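Local coordinates for endoribonuclease L-PSP/chorismate mutase-like domain-containing protein (Shewanella oneidensis, PDB 2OTM), which is a putative endoribonuclease of the YjgF/L-PSP family, whose activity and substrate the structure alone does not show, at the interface of chains A and B. Residues are numbered along the deposited sequence; one frame, centred on the assembly and turned at random. Chains: chain A/B, Hypothetical protein.

The interface of chains A and B. Residues chain A 137-141; chain B 109, 135-137.
B:Thr136 meets the loop A:Asn137 to A:Val139 with both its side chain and its backbone. The hydroxyl B:Thr136 OG1 gives a hydrogen bond to the backbone A:Val139 O at 2.7 Å. The donor lies in the carbonyl plane, on a lone pair. B:Thr136 OG1 also accepts from the backbone A:Val139 N at 3.2 Å, so one hydroxyl grips both polar backbone atoms of that residue. The first torsion of B:Thr136 (chi1 60°) sets OG1 between its own N and carbonyl carbon, toward chain A. The methyl CG2 of B:Thr136 lies over one face of the B:His109 ring in its own chain, toward the rim, and also comes within 3.5 Å of A:Val139 O.

A:Asn137 reaches across to the backbone of B:Thr136. The amide oxygen A:Asn137 OD1 accepts from B:Thr136 N at 3.0 Å. The donor stands well above the amide carbonyl plane, not on a lone pair. OD1 also lies at the edge of the B:Trp135 indole, in the ring plane. A water joins A:Asn137 ND2 to B:Asn137 ND2 by a hydrogen bond to each. The two asparagine amides are turned 76° apart, and B:Asn137 ND2 donates to B:Thr136 O at 2.8 Å.

The B:His109 ring points its CE1 edge at the A:Met140 to A:Pro141 junction, where the 3-10 helix 141-143 begins. B:His109 CE1 lies 3.5 Å from the carbonyl carbon C of A:Met140, a selenomethionine, which sits at the ring edge. A:Val139 CG1 packs against B:His109 CE1 at 3.8 Å. A water links B:His109 NE2 to A:Val139 O, which therefore has both a hydroxyl and a water as partners.

In chain B the patch joins the end of strand 131-136 to the first residue of helix 109-124. The chain A loop runs from just after the equivalent strand into the 3-10 helix 141-143. The patch is part of the subunit interface of the deposited trimer, which is probably the biological form, as YjgF proteins are typically trimers.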
loop_
_atom_site.group_PDB
_atom_site.type_symbol
_atom_site.label_atom_id
_atom_site.label_comp_id
_atom_site.label_asym_id
_atom_site.label_seq_id
_atom_site.Cartn_x
_atom_site.Cartn_y
_atom_site.Cartn_z
ATOM N N ASN A 137 9.041 5.640 -5.677
ATOM C CA ASN A 137 10.029 4.647 -5.248
ATOM C C ASN A 137 11.266 4.877 -6.110
ATOM O O ASN A 137 11.127 5.233 -7.273
ATOM C CB ASN A 137 9.576 3.208 -5.507
ATOM C CG ASN A 137 8.457 2.728 -4.592
ATOM O OD1 ASN A 137 8.051 1.565 -4.719
ATOM N ND2 ASN A 137 7.978 3.568 -3.663
ATOM N N PRO A 138 12.462 4.707 -5.530
ATOM C CA PRO A 138 13.699 4.979 -6.280
ATOM C C PRO A 138 14.048 3.937 -7.341
ATOM O O PRO A 138 14.801 4.262 -8.262
ATOM C CB PRO A 138 14.764 5.032 -5.195
ATOM C CG PRO A 138 14.237 4.218 -4.091
ATOM C CD PRO A 138 12.750 4.438 -4.110
ATOM N N VAL A 139 13.560 2.703 -7.194
ATOM C CA VAL A 139 13.907 1.612 -8.119
ATOM C C VAL A 139 12.612 0.886 -8.443
ATOM O O VAL A 139 11.817 0.616 -7.547
ATOM C CB VAL A 139 14.955 0.650 -7.445
ATOM C CG1 VAL A 139 15.325 -0.507 -8.354
ATOM C CG2 VAL A 139 16.163 1.419 -6.952
HETATM N N MSE A 140 12.387 0.594 -9.723
HETATM C CA MSE A 140 11.150 -0.008 -10.143
HETATM C C MSE A 140 11.411 -1.323 -10.859
HETATM O O MSE A 140 12.439 -1.476 -11.519
HETATM C CB MSE A 140 10.456 0.953 -11.105
HETATM C CG MSE A 140 10.157 2.314 -10.520
HETATM SE SE MSE A 140 8.703 2.246 -9.273
HETATM C CE MSE A 140 7.210 2.202 -10.473
ATOM N N PRO A 141 10.438 -2.231 -10.841
ATOM C CA PRO A 141 10.617 -3.462 -11.635
ATOM C C PRO A 141 10.729 -3.065 -13.099
ATOM O O PRO A 141 10.012 -2.145 -13.524
ATOM C CB PRO A 141 9.300 -4.217 -11.408
ATOM C CG PRO A 141 8.751 -3.655 -10.221
ATOM C CD PRO A 141 9.107 -2.204 -10.217
ATOM N N HIS B 109 14.681 -6.970 -7.716
ATOM C CA HIS B 109 13.956 -7.133 -6.475
ATOM C C HIS B 109 12.718 -7.977 -6.592
ATOM O O HIS B 109 12.334 -8.610 -5.639
ATOM C CB HIS B 109 13.693 -5.774 -5.760
ATOM C CG HIS B 109 13.004 -4.739 -6.598
ATOM N ND1 HIS B 109 13.563 -4.215 -7.744
ATOM C CD2 HIS B 109 11.811 -4.124 -6.444
ATOM C CE1 HIS B 109 12.727 -3.341 -8.275
ATOM N NE2 HIS B 109 11.655 -3.277 -7.503
ATOM N N TRP B 135 7.314 -2.628 -3.366
ATOM C CA TRP B 135 7.847 -1.257 -3.316
ATOM C C TRP B 135 9.327 -1.296 -2.957
ATOM O O TRP B 135 9.786 -2.241 -2.339
ATOM C CB TRP B 135 7.185 -0.401 -2.217
ATOM C CG TRP B 135 5.701 -0.165 -2.315
ATOM C CD1 TRP B 135 5.033 0.769 -3.054
ATOM C CD2 TRP B 135 4.718 -0.895 -1.607
ATOM N NE1 TRP B 135 3.664 0.680 -2.828
ATOM C CE2 TRP B 135 3.449 -0.347 -1.948
ATOM C CE3 TRP B 135 4.784 -1.963 -0.720
ATOM C CZ2 TRP B 135 2.280 -0.812 -1.398
ATOM C CZ3 TRP B 135 3.621 -2.431 -0.177
ATOM C CH2 TRP B 135 2.375 -1.862 -0.525
ATOM N N THR B 136 10.056 -0.263 -3.388
ATOM C CA THR B 136 11.341 -0.005 -2.850
ATOM C C THR B 136 11.266 1.291 -2.075
ATOM O O THR B 136 10.664 2.282 -2.540
ATOM C CB THR B 136 12.448 0.064 -3.934
ATOM O OG1 THR B 136 12.140 1.103 -4.863
ATOM C CG2 THR B 136 12.535 -1.280 -4.677
ATOM N N ASN B 137 11.917 1.323 -0.925
ATOM C CA ASN B 137 11.987 2.551 -0.130
ATOM C C ASN B 137 13.429 2.805 0.262
ATOM O O ASN B 137 14.192 1.848 0.486
ATOM C CB ASN B 137 11.210 2.415 1.184
ATOM C CG ASN B 137 9.685 2.412 1.041
ATOM O OD1 ASN B 137 9.013 2.256 2.068
ATOM N ND2 ASN B 137 9.122 2.574 -0.180
HETATM O O HOH W 1 9.662 -1.314 -6.991
HETATM O O HOH W 2 6.172 3.043 -1.137
#